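Local coordinates for protein lantibiotic dehydratase (Microbispora corallina, PDB 5EHK) that probably dehydrates serine and threonine residues of a lantibiotic precursor peptide in a tRNA-dependent step of NAI-107 biosynthesis, at residues L211-A216 and Y441-S446; P365-L370 and L537-G542; P724-A729 and A765-G770; H335-T340 and R347-L352. All coordinates share one frame; numbering follows the deposited sequence.

Contact 1 of 4, residues L211-A216 and Y441-S446; sequences LDCPSA and YKWPPS
Cys-213 turns its thiol onto the backbone corner between Trp-443 and Pro-444, and this sulfur makes most of the contact. SG stands 3.3 Å from the ring nitrogen N of Pro-444 and 3.4 Å from the carbonyl carbon C of Trp-443, over the peptide link that joins them. That link is cis, and the pyrrolidine ring lies beside the sulfur, with CD of Pro-444 3.7 Å from SG of Cys-213. The same sulfur meets the indole at the ring's edge. It lies in the ring plane, 90° off the normal and 5.4 Å from SG to the centroid of the six-membered ring of Trp-443, with CE3 as the nearest ring atom. The result is a sulfur-aromatic contact of the edge type, and neither face of the indole is used for it. Asp-212 belongs to strand 208-212, the middle strand of a three-stranded antiparallel sheet, and Cys-213 is the first residue past its end; the opposing segment, 441-446, is part of the long loop between strand 423-424 and helix 460-471. With CG of Asp-212 lying beside its backbone N (chi1 -58°), it is the methylene that faces the proline: CB of Asp-212 is 3.9 Å from CG of Pro-444. The carboxylate has its main partner elsewhere, OD1 forming a salt bridge with Arg-829 of the second subunit, an arginine that also packs on Pro-444. Arg-575 makes a cation-pi contact with Trp-443 and touches Cys-213 as well.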
loop_
_atom_site.group_PDB
_atom_site.type_symbol
_atom_site.label_atom_id
_atom_site.label_comp_id
_atom_site.label_asym_id
_atom_site.label_seq_id
_atom_site.Cartn_x
_atom_site.Cartn_y
_atom_site.Cartn_z
ATOM N N LEU A 211 1.168 -3.833 33.140
ATOM C CA LEU A 211 2.439 -3.306 32.657
ATOM C C LEU A 211 2.776 -3.927 31.298
ATOM O O LEU A 211 3.108 -5.102 31.215
ATOM C CB LEU A 211 3.570 -3.591 33.653
ATOM C CG LEU A 211 5.000 -3.152 33.270
ATOM C CD1 LEU A 211 5.038 -1.652 33.124
ATOM C CD2 LEU A 211 6.039 -3.584 34.305
ATOM N N ASP A 212 2.694 -3.153 30.228
ATOM C CA ASP A 212 3.114 -3.684 28.938
ATOM C C ASP A 212 4.650 -3.664 28.898
ATOM O O ASP A 212 5.276 -2.678 29.298
ATOM C CB ASP A 212 2.521 -2.875 27.771
ATOM C CG ASP A 212 0.981 -2.832 27.792
ATOM O OD1 ASP A 212 0.359 -3.899 27.986
ATOM O OD2 ASP A 212 0.386 -1.733 27.614
ATOM N N CYS A 213 5.249 -4.762 28.434
ATOM C CA CYS A 213 6.705 -4.881 28.304
ATOM C C CYS A 213 7.502 -4.601 29.582
ATOM O O CYS A 213 8.098 -3.532 29.743
ATOM C CB CYS A 213 7.198 -3.941 27.211
ATOM S SG CYS A 213 6.308 -4.168 25.687
ATOM N N PRO A 214 7.532 -5.566 30.498
ATOM C CA PRO A 214 8.478 -5.350 31.595
ATOM C C PRO A 214 9.906 -5.619 31.103
ATOM O O PRO A 214 10.076 -6.267 30.064
ATOM C CB PRO A 214 8.043 -6.387 32.634
ATOM C CG PRO A 214 7.415 -7.493 31.827
ATOM C CD PRO A 214 6.804 -6.844 30.602
ATOM N N SER A 215 10.902 -5.157 31.858
ATOM C CA SER A 215 12.310 -5.403 31.554
ATOM C C SER A 215 12.724 -6.788 32.014
ATOM O O SER A 215 12.606 -7.133 33.198
ATOM C CB SER A 215 13.215 -4.352 32.214
ATOM O OG SER A 215 14.577 -4.544 31.853
ATOM N N ALA A 216 13.209 -7.574 31.062
ATOM C CA ALA A 216 13.672 -8.925 31.334
ATOM C C ALA A 216 15.184 -8.989 31.603
ATOM O O ALA A 216 15.796 -10.044 31.417
ATOM C CB ALA A 216 13.296 -9.849 30.160
ATOM N N TYR A 441 5.856 0.495 16.065
ATOM C CA TYR A 441 6.409 0.526 17.409
ATOM C C TYR A 441 6.503 -0.896 17.968
ATOM O O TYR A 441 5.575 -1.687 17.839
ATOM C CB TYR A 441 5.596 1.445 18.323
ATOM C CG TYR A 441 5.963 2.930 18.248
ATOM C CD1 TYR A 441 6.144 3.672 19.405
ATOM C CD2 TYR A 441 6.103 3.591 17.023
ATOM C CE1 TYR A 441 6.462 5.012 19.360
ATOM C CE2 TYR A 441 6.418 4.941 16.972
ATOM C CZ TYR A 441 6.600 5.636 18.158
ATOM O OH TYR A 441 6.898 6.966 18.159
ATOM N N LYS A 442 7.645 -1.233 18.550
ATOM C CA LYS A 442 7.941 -2.605 18.902
ATOM C C LYS A 442 7.523 -2.982 20.338
ATOM O O LYS A 442 7.374 -4.174 20.645
ATOM C CB LYS A 442 9.436 -2.909 18.643
ATOM C CG LYS A 442 9.862 -2.838 17.129
ATOM C CD LYS A 442 11.399 -2.952 16.887
ATOM C CE LYS A 442 11.868 -4.278 16.263
ATOM N NZ LYS A 442 11.705 -4.362 14.765
ATOM N N TRP A 443 7.303 -1.996 21.213
ATOM C CA TRP A 443 7.227 -2.300 22.658
ATOM C C TRP A 443 6.122 -1.600 23.448
ATOM O O TRP A 443 6.361 -0.556 24.056
ATOM C CB TRP A 443 8.595 -2.035 23.330
ATOM C CG TRP A 443 9.709 -2.789 22.642
ATOM C CD1 TRP A 443 10.645 -2.280 21.756
ATOM C CD2 TRP A 443 9.973 -4.197 22.731
ATOM N NE1 TRP A 443 11.477 -3.295 21.316
ATOM C CE2 TRP A 443 11.084 -4.474 21.900
ATOM C CE3 TRP A 443 9.388 -5.248 23.441
ATOM C CZ2 TRP A 443 11.606 -5.755 21.767
ATOM C CZ3 TRP A 443 9.916 -6.512 23.311
ATOM C CH2 TRP A 443 11.009 -6.755 22.479
ATOM N N PRO A 444 4.915 -2.188 23.473
ATOM C CA PRO A 444 4.447 -3.415 22.805
ATOM C C PRO A 444 4.191 -3.229 21.332
ATOM O O PRO A 444 3.997 -2.108 20.879
ATOM C CB PRO A 444 3.101 -3.694 23.479
ATOM C CG PRO A 444 2.631 -2.358 23.940
ATOM C CD PRO A 444 3.883 -1.632 24.367
ATOM N N PRO A 445 4.206 -4.324 20.575
ATOM C CA PRO A 445 4.003 -4.143 19.140
ATOM C C PRO A 445 2.639 -3.547 18.801
ATOM O O PRO A 445 1.599 -3.931 19.310
ATOM C CB PRO A 445 4.220 -5.548 18.545
ATOM C CG PRO A 445 4.467 -6.447 19.657
ATOM C CD PRO A 445 4.657 -5.679 20.921
ATOM N N SER A 446 2.689 -2.559 17.933
ATOM C CA SER A 446 1.523 -1.865 17.451
ATOM C C SER A 446 0.718 -2.774 16.545
ATOM O O SER A 446 1.272 -3.601 15.830
ATOM C CB SER A 446 1.985 -0.629 16.676
ATOM O OG SER A 446 0.940 -0.053 15.919
#

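Contact 2 of 4, residues P365-L370 and L537-G542; sequences PLHVDL and LGRFTG
Charge attraction joins Asp-369 to Arg-539: OD1 of the aspartate and NH1 of the arginine form a salt bridge of 3.4 Å. The carboxylate and guanidinium planes stand 83° apart, so the two groups meet nearly perpendicular, through one oxygen and one nitrogen, instead of lying flat in a paired, two-pronged bridge. NH1 of Arg-539 has a second polar neighbour in NE2 of His-367, 3.3 Å away and near the imidazole plane at its edge. The angle there is poor for a hydrogen bond, and the contact is one of proximity. Both His-367 and Asp-369 come from strand 366-379, where they alternate with Val-368 and therefore project from the same face of the strand toward the loop that precedes helix 545-556. Arg-169 of the neighbouring strand 167-172 bridges the same two segments: it makes a salt bridge with OD2 of Asp-369 and donates from NH1 to the carbonyl O of Thr-541. Within 537-542 the arginine packs on the next residue, Phe-540. Its chain runs extended from CG to NE, with CG over the centre of the Phe-540 ring, while CZ of that phenylalanine sits against one face of the guanidinium, toward its rim. Leu-582 touches the side chains of His-367 and Arg-539 alike.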
loop_
_atom_site.group_PDB
_atom_site.type_symbol
_atom_site.label_atom_id
_atom_site.label_comp_id
_atom_site.label_asym_id
_atom_site.label_seq_id
_atom_site.Cartn_x
_atom_site.Cartn_y
_atom_site.Cartn_z
ATOM N N PRO A 365 30.481 -9.568 31.887
ATOM C CA PRO A 365 30.096 -8.754 33.043
ATOM C C PRO A 365 30.804 -7.402 33.054
ATOM O O PRO A 365 30.633 -6.632 34.006
ATOM C CB PRO A 365 30.606 -9.581 34.210
ATOM C CG PRO A 365 31.859 -10.168 33.671
ATOM C CD PRO A 365 31.585 -10.484 32.220
ATOM N N LEU A 366 31.607 -7.115 32.032
ATOM C CA LEU A 366 32.301 -5.826 31.994
ATOM C C LEU A 366 32.019 -5.030 30.728
ATOM O O LEU A 366 31.811 -5.578 29.645
ATOM C CB LEU A 366 33.826 -5.999 32.127
ATOM C CG LEU A 366 34.486 -6.735 33.285
ATOM C CD1 LEU A 366 35.974 -6.724 33.037
ATOM C CD2 LEU A 366 34.175 -6.074 34.600
ATOM N N HIS A 367 32.032 -3.719 30.886
ATOM C CA HIS A 367 31.985 -2.808 29.760
ATOM C C HIS A 367 33.175 -1.861 29.857
ATOM O O HIS A 367 33.399 -1.226 30.896
ATOM C CB HIS A 367 30.657 -2.034 29.704
ATOM C CG HIS A 367 30.593 -1.051 28.576
ATOM N ND1 HIS A 367 30.266 -1.417 27.286
ATOM C CD2 HIS A 367 30.838 0.283 28.540
ATOM C CE1 HIS A 367 30.307 -0.348 26.508
ATOM N NE2 HIS A 367 30.650 0.697 27.244
ATOM N N VAL A 368 33.973 -1.809 28.799
ATOM C CA VAL A 368 35.209 -1.029 28.834
ATOM C C VAL A 368 35.191 0.072 27.805
ATOM O O VAL A 368 34.923 -0.173 26.642
ATOM C CB VAL A 368 36.469 -1.911 28.602
ATOM C CG1 VAL A 368 37.711 -1.043 28.404
ATOM C CG2 VAL A 368 36.659 -2.901 29.757
ATOM N N ASP A 369 35.455 1.292 28.245
ATOM C CA ASP A 369 35.672 2.388 27.315
ATOM C C ASP A 369 37.144 2.787 27.401
ATOM O O ASP A 369 37.739 2.787 28.489
ATOM C CB ASP A 369 34.805 3.606 27.653
ATOM C CG ASP A 369 33.306 3.280 27.761
ATOM O OD1 ASP A 369 32.835 2.282 27.147
ATOM O OD2 ASP A 369 32.603 4.065 28.459
ATOM N N LEU A 370 37.723 3.146 26.261
ATOM C CA LEU A 370 39.130 3.457 26.196
ATOM C C LEU A 370 39.334 4.928 25.910
ATOM O O LEU A 370 38.815 5.446 24.928
ATOM C CB LEU A 370 39.757 2.671 25.071
ATOM C CG LEU A 370 41.273 2.765 25.034
ATOM C CD1 LEU A 370 41.843 2.363 26.389
ATOM C CD2 LEU A 370 41.823 1.911 23.906
ATOM N N LEU A 537 28.471 12.173 22.211
ATOM C CA LEU A 537 29.497 12.395 23.224
ATOM C C LEU A 537 29.044 11.845 24.578
ATOM O O LEU A 537 29.858 11.567 25.464
ATOM C CB LEU A 537 29.822 13.888 23.334
ATOM C CG LEU A 537 30.539 14.602 22.179
ATOM C CD1 LEU A 537 29.737 14.681 20.890
ATOM C CD2 LEU A 537 30.900 15.992 22.617
ATOM N N GLY A 538 27.730 11.689 24.705
ATOM C CA GLY A 538 27.079 11.402 25.962
ATOM C C GLY A 538 27.657 10.327 26.854
ATOM O O GLY A 538 27.961 10.602 28.021
ATOM N N ARG A 539 27.805 9.112 26.329
ATOM C CA ARG A 539 28.219 7.980 27.156
ATOM C C ARG A 539 29.742 7.955 27.436
ATOM O O ARG A 539 30.263 7.045 28.084
ATOM C CB ARG A 539 27.785 6.672 26.498
ATOM C CG ARG A 539 28.566 6.360 25.242
ATOM C CD ARG A 539 28.597 4.878 25.010
ATOM N NE ARG A 539 29.226 4.509 23.753
ATOM C CZ ARG A 539 30.132 3.534 23.658
ATOM N NH1 ARG A 539 30.518 2.874 24.746
ATOM N NH2 ARG A 539 30.677 3.235 22.480
ATOM N N PHE A 540 30.447 8.950 26.914
ATOM C CA PHE A 540 31.887 9.074 27.120
ATOM C C PHE A 540 32.172 10.158 28.154
ATOM O O PHE A 540 33.315 10.624 28.299
ATOM C CB PHE A 540 32.591 9.375 25.791
ATOM C CG PHE A 540 32.450 8.268 24.777
ATOM C CD1 PHE A 540 32.951 7.001 25.044
ATOM C CD2 PHE A 540 31.783 8.484 23.579
ATOM C CE1 PHE A 540 32.807 5.985 24.119
ATOM C CE2 PHE A 540 31.648 7.473 22.647
ATOM C CZ PHE A 540 32.158 6.224 22.917
ATOM N N THR A 541 31.110 10.558 28.854
ATOM C CA THR A 541 31.178 11.573 29.903
ATOM C C THR A 541 32.113 11.129 31.033
ATOM O O THR A 541 32.075 9.977 31.467
ATOM C CB THR A 541 29.771 11.872 30.451
ATOM O OG1 THR A 541 28.943 12.363 29.385
ATOM C CG2 THR A 541 29.829 12.909 31.556
ATOM N N GLY A 542 32.944 12.052 31.507
ATOM C CA GLY A 542 33.968 11.746 32.496
ATOM C C GLY A 542 35.343 11.566 31.867
ATOM O O GLY A 542 36.349 12.049 32.388
#

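Contact 3 of 4, residues P724-A729 and A765-G770; sequences PRRVLA and AGDEEG
Asp-767, the first residue of a type I beta turn ending at Gly-770, faces Arg-726; the turn is closed by a 2.9 Å hydrogen bond from N of Gly-770 to O of Asp-767. NH2 of Arg-726 and OD1 of Asp-767 form a salt bridge of 3.4 Å, but the oxygen lies well out of the guanidinium plane, and the two planes are 74° apart; the attraction is of charge alone, with no N-H aimed at that oxygen. The turn follows strand 760-763, which pairs antiparallel with strand 726-730, so the contact joins the start of one strand to the loop leaving its partner. Directed bonding runs through a water instead. It accepts from NE of Arg-726 at 2.7 Å and from the backbone N of Arg-726 at 2.8 Å, and donates to OD2 of Asp-767 at 3.2 Å. A bend at chi3 (-65°) curls the arginine back, which lets its NE and its own backbone N share that one water. OD2 also rests near Pro-724, whose CB is 3.8 Å from it. Over one face of the Arg-726 guanidinium, toward the rim, lies NH2 of Arg-725, whose NH1 is in a salt bridge with Asp-739.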
loop_
_atom_site.group_PDB
_atom_site.type_symbol
_atom_site.label_atom_id
_atom_site.label_comp_id
_atom_site.label_asym_id
_atom_site.label_seq_id
_atom_site.Cartn_x
_atom_site.Cartn_y
_atom_site.Cartn_z
ATOM N N PRO A 724 40.274 -0.353 -6.342
ATOM C CA PRO A 724 41.586 -0.154 -5.725
ATOM C C PRO A 724 42.080 -1.378 -4.961
ATOM O O PRO A 724 41.333 -2.326 -4.712
ATOM C CB PRO A 724 41.354 1.034 -4.780
ATOM C CG PRO A 724 39.868 1.169 -4.662
ATOM C CD PRO A 724 39.327 0.704 -5.967
ATOM N N ARG A 725 43.357 -1.363 -4.606
ATOM C CA ARG A 725 43.944 -2.487 -3.897
ATOM C C ARG A 725 43.418 -2.483 -2.460
ATOM O O ARG A 725 43.163 -3.537 -1.871
ATOM C CB ARG A 725 45.470 -2.396 -3.972
ATOM C CG ARG A 725 46.247 -3.514 -3.324
ATOM C CD ARG A 725 47.730 -3.244 -3.487
ATOM N NE ARG A 725 48.122 -2.005 -2.808
ATOM C CZ ARG A 725 48.507 -1.939 -1.536
ATOM N NH1 ARG A 725 48.568 -3.041 -0.811
ATOM N NH2 ARG A 725 48.833 -0.780 -0.986
ATOM N N ARG A 726 43.223 -1.286 -1.910
ATOM C CA ARG A 726 42.648 -1.155 -0.568
ATOM C C ARG A 726 41.188 -0.720 -0.616
ATOM O O ARG A 726 40.812 0.233 -1.330
ATOM C CB ARG A 726 43.466 -0.211 0.320
ATOM C CG ARG A 726 44.771 -0.804 0.853
ATOM C CD ARG A 726 45.747 0.293 1.262
ATOM N NE ARG A 726 46.167 1.079 0.104
ATOM C CZ ARG A 726 46.970 2.137 0.153
ATOM N NH1 ARG A 726 47.428 2.580 1.317
ATOM N NH2 ARG A 726 47.286 2.768 -0.966
ATOM N N VAL A 727 40.369 -1.436 0.147
ATOM C CA VAL A 727 38.952 -1.144 0.212
ATOM C C VAL A 727 38.488 -1.198 1.655
ATOM O O VAL A 727 39.105 -1.838 2.499
ATOM C CB VAL A 727 38.107 -2.109 -0.652
ATOM C CG1 VAL A 727 38.416 -1.915 -2.134
ATOM C CG2 VAL A 727 38.359 -3.533 -0.247
ATOM N N LEU A 728 37.411 -0.478 1.930
ATOM C CA LEU A 728 36.683 -0.638 3.169
ATOM C C LEU A 728 35.513 -1.562 2.838
ATOM O O LEU A 728 34.722 -1.274 1.923
ATOM C CB LEU A 728 36.168 0.718 3.639
ATOM C CG LEU A 728 35.660 0.877 5.076
ATOM C CD1 LEU A 728 36.731 0.515 6.112
ATOM C CD2 LEU A 728 35.147 2.294 5.296
ATOM N N ALA A 729 35.436 -2.691 3.541
ATOM C CA ALA A 729 34.317 -3.626 3.389
ATOM C C ALA A 729 33.231 -3.268 4.398
ATOM O O ALA A 729 33.431 -3.404 5.608
ATOM C CB ALA A 729 34.775 -5.067 3.569
ATOM N N ALA A 765 39.172 6.794 2.439
ATOM C CA ALA A 765 39.269 8.241 2.420
ATOM C C ALA A 765 40.715 8.657 2.173
ATOM O O ALA A 765 41.615 8.275 2.925
ATOM C CB ALA A 765 38.777 8.807 3.755
ATOM N N GLY A 766 40.941 9.419 1.106
ATOM C CA GLY A 766 42.271 9.926 0.827
ATOM C C GLY A 766 43.019 9.144 -0.235
ATOM O O GLY A 766 43.991 9.625 -0.804
ATOM N N ASP A 767 42.602 7.909 -0.469
ATOM C CA ASP A 767 43.274 7.059 -1.442
ATOM C C ASP A 767 43.186 7.631 -2.856
ATOM O O ASP A 767 44.160 7.593 -3.601
ATOM C CB ASP A 767 42.680 5.646 -1.407
ATOM C CG ASP A 767 43.567 4.618 -2.081
ATOM O OD1 ASP A 767 44.801 4.795 -2.085
ATOM O OD2 ASP A 767 43.025 3.625 -2.610
ATOM N N GLU A 768 42.022 8.174 -3.211
ATOM C CA GLU A 768 41.781 8.678 -4.565
ATOM C C GLU A 768 42.675 9.854 -4.932
ATOM O O GLU A 768 42.964 10.080 -6.108
ATOM C CB GLU A 768 40.304 9.044 -4.748
ATOM C CG GLU A 768 39.943 9.633 -6.102
ATOM C CD GLU A 768 40.066 8.629 -7.241
ATOM O OE1 GLU A 768 40.388 7.453 -6.976
ATOM O OE2 GLU A 768 39.828 9.012 -8.411
ATOM N N GLU A 769 43.119 10.586 -3.915
ATOM C CA GLU A 769 44.001 11.727 -4.115
ATOM C C GLU A 769 45.463 11.357 -3.866
ATOM O O GLU A 769 46.340 12.221 -3.870
ATOM C CB GLU A 769 43.605 12.893 -3.202
ATOM C CG GLU A 769 42.187 13.410 -3.382
ATOM C CD GLU A 769 41.910 13.953 -4.786
ATOM O OE1 GLU A 769 42.845 14.482 -5.434
ATOM O OE2 GLU A 769 40.740 13.885 -5.224
ATOM N N GLY A 770 45.725 10.080 -3.630
ATOM C CA GLY A 770 47.080 9.644 -3.387
ATOM C C GLY A 770 47.541 9.754 -1.944
ATOM O O GLY A 770 48.572 9.202 -1.570
HETATM O O HOH W 1 44.828 1.013 -2.261
#

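Contact 4 of 4, residues H335-T340 and R347-L352; sequences HAYDRT and RELAEL
Tyr-337 and Glu-348 meet where helices 318-339 and 346-359 form an antiparallel helical hairpin, close to the short connection between them. The well-packed part lies on the inner side. CB of Tyr-337 approaches CB of Glu-348 to 4.0 Å, the latter carbon sitting at the edge of the phenol ring and near its plane. One residue along, Leu-349 runs beside the tyrosine and points the same way, with its CB 4.2 Å from CE1 of Tyr-337. In both residues CG is set opposite the backbone N (chi1 166° in Tyr-337, -179° in Leu-349), which sends the two side chains out together from neighbouring helices toward the adjoining strands. There the tyrosine ring packs on Thr-168 and Thr-170 of strand 167-172, and its hydroxyl is hydrogen-bonded to Glu-93. The other side is looser and polar. A bend at chi2 (81°) turns the Glu-348 carboxylate toward the end of helix 318-339, yet its OE1 remains 3.9 Å from OG1 of Thr-340, too far for a hydrogen bond. Within its own helix Glu-348 has a long, charge-only approach of OE2 to NH2 of exposed Arg-347, 3.8 Å, with the oxygen out of the guanidinium plane; the close bridge of that network runs from NH1 of Arg-347 to OE2 of Glu-351, 2.7 Å.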
loop_
_atom_site.group_PDB
_atom_site.type_symbol
_atom_site.label_atom_id
_atom_site.label_comp_id
_atom_site.label_asym_id
_atom_site.label_seq_id
_atom_site.Cartn_x
_atom_site.Cartn_y
_atom_site.Cartn_z
ATOM N N HIS A 335 38.844 0.154 39.523
ATOM C CA HIS A 335 39.733 1.301 39.557
ATOM C C HIS A 335 41.167 0.827 39.438
ATOM O O HIS A 335 41.984 1.457 38.764
ATOM C CB HIS A 335 39.526 2.091 40.844
ATOM C CG HIS A 335 38.211 2.799 40.895
ATOM N ND1 HIS A 335 37.037 2.158 41.230
ATOM C CD2 HIS A 335 37.878 4.083 40.625
ATOM C CE1 HIS A 335 36.040 3.021 41.182
ATOM N NE2 HIS A 335 36.523 4.195 40.817
ATOM N N ALA A 336 41.444 -0.312 40.069
ATOM C CA ALA A 336 42.757 -0.926 40.036
ATOM C C ALA A 336 43.178 -1.152 38.600
ATOM O O ALA A 336 44.258 -0.722 38.174
ATOM C CB ALA A 336 42.717 -2.240 40.767
ATOM N N TYR A 337 42.300 -1.804 37.845
ATOM C CA TYR A 337 42.584 -2.103 36.449
ATOM C C TYR A 337 42.596 -0.836 35.583
ATOM O O TYR A 337 43.251 -0.786 34.536
ATOM C CB TYR A 337 41.618 -3.169 35.917
ATOM C CG TYR A 337 41.640 -3.273 34.420
ATOM C CD1 TYR A 337 42.735 -3.795 33.752
ATOM C CD2 TYR A 337 40.565 -2.828 33.670
ATOM C CE1 TYR A 337 42.750 -3.869 32.372
ATOM C CE2 TYR A 337 40.568 -2.905 32.297
ATOM C CZ TYR A 337 41.657 -3.418 31.653
ATOM O OH TYR A 337 41.630 -3.472 30.284
ATOM N N ASP A 338 41.915 0.206 36.046
ATOM C CA ASP A 338 41.914 1.466 35.306
ATOM C C ASP A 338 43.188 2.264 35.577
ATOM O O ASP A 338 43.430 3.297 34.934
ATOM C CB ASP A 338 40.680 2.327 35.612
ATOM C CG ASP A 338 39.416 1.801 34.957
ATOM O OD1 ASP A 338 39.523 0.942 34.055
ATOM O OD2 ASP A 338 38.317 2.276 35.326
ATOM N N ARG A 339 43.981 1.799 36.544
ATOM C CA ARG A 339 45.271 2.420 36.839
ATOM C C ARG A 339 46.308 1.876 35.879
ATOM O O ARG A 339 47.259 2.567 35.498
ATOM C CB ARG A 339 45.695 2.197 38.299
ATOM C CG ARG A 339 44.932 3.076 39.270
ATOM C CD ARG A 339 45.258 2.836 40.731
ATOM N NE ARG A 339 44.392 3.676 41.560
ATOM C CZ ARG A 339 43.353 3.238 42.272
ATOM N NH1 ARG A 339 43.047 1.942 42.295
ATOM N NH2 ARG A 339 42.623 4.104 42.976
ATOM N N THR A 340 46.052 0.653 35.435
ATOM C CA THR A 340 46.943 -0.091 34.567
ATOM C C THR A 340 47.020 0.491 33.147
ATOM O O THR A 340 46.135 1.231 32.720
ATOM C CB THR A 340 46.470 -1.557 34.520
ATOM O OG1 THR A 340 47.546 -2.429 34.869
ATOM C CG2 THR A 340 45.932 -1.923 33.154
ATOM N N ARG A 347 46.726 -9.167 34.251
ATOM C CA ARG A 347 46.572 -9.917 35.481
ATOM C C ARG A 347 45.433 -9.318 36.289
ATOM O O ARG A 347 44.588 -10.054 36.806
ATOM C CB ARG A 347 47.863 -9.962 36.300
ATOM C CG ARG A 347 47.734 -10.822 37.559
ATOM C CD ARG A 347 49.041 -10.943 38.326
ATOM N NE ARG A 347 49.529 -9.647 38.788
ATOM C CZ ARG A 347 49.101 -9.037 39.888
ATOM N NH1 ARG A 347 48.165 -9.605 40.640
ATOM N NH2 ARG A 347 49.603 -7.857 40.232
ATOM N N GLU A 348 45.385 -7.988 36.359
ATOM C CA GLU A 348 44.271 -7.285 37.008
ATOM C C GLU A 348 42.898 -7.593 36.387
ATOM O O GLU A 348 41.888 -7.646 37.098
ATOM C CB GLU A 348 44.508 -5.769 36.996
ATOM C CG GLU A 348 45.504 -5.282 38.023
ATOM C CD GLU A 348 46.949 -5.460 37.585
ATOM O OE1 GLU A 348 47.178 -5.950 36.449
ATOM O OE2 GLU A 348 47.851 -5.104 38.381
ATOM N N LEU A 349 42.874 -7.797 35.069
ATOM C CA LEU A 349 41.644 -8.077 34.333
ATOM C C LEU A 349 41.066 -9.455 34.665
ATOM O O LEU A 349 39.859 -9.587 34.905
ATOM C CB LEU A 349 41.878 -7.928 32.824
ATOM C CG LEU A 349 40.701 -8.164 31.871
ATOM C CD1 LEU A 349 39.495 -7.342 32.300
ATOM C CD2 LEU A 349 41.107 -7.806 30.463
ATOM N N ALA A 350 41.917 -10.478 34.655
ATOM C CA ALA A 350 41.507 -11.816 35.088
ATOM C C ALA A 350 41.086 -11.799 36.559
ATOM O O ALA A 350 40.231 -12.581 36.977
ATOM C CB ALA A 350 42.628 -12.827 34.870
ATOM N N GLU A 351 41.704 -10.897 37.321
ATOM C CA GLU A 351 41.380 -10.668 38.727
ATOM C C GLU A 351 40.021 -9.991 38.896
ATOM O O GLU A 351 39.283 -10.291 39.834
ATOM C CB GLU A 351 42.498 -9.852 39.401
ATOM C CG GLU A 351 43.604 -10.740 40.005
ATOM C CD GLU A 351 44.873 -9.982 40.395
ATOM O OE1 GLU A 351 45.027 -8.803 39.993
ATOM O OE2 GLU A 351 45.729 -10.582 41.088
ATOM N N LEU A 352 39.682 -9.087 37.982
ATOM C CA LEU A 352 38.374 -8.458 38.002
ATOM C C LEU A 352 37.308 -9.479 37.609
ATOM O O LEU A 352 36.241 -9.530 38.214
ATOM C CB LEU A 352 38.354 -7.247 37.063
ATOM C CG LEU A 352 37.124 -6.341 36.943
ATOM C CD1 LEU A 352 36.475 -6.074 38.289
ATOM C CD2 LEU A 352 37.537 -5.028 36.310
#

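How the contacts relate
Contacts 2 and 4 are neighbours, their centres about 16 Å apart, and they touch directly: helix 346-359 leads into strand 366-379, and CD1 of Leu-366 packs 3.6 Å from CD1 of Leu-349. Strand 167-172 borders both. Contact 1 stands apart, its centre about 27 Å from that of contact 2, and is the one of the four reached by the second subunit. Along the chain its segments alternate with those of contact 2, while contact 4 is nested inside the loop it closes. Contact 3 follows later in sequence, its centre about 31 Å from that of contact 2.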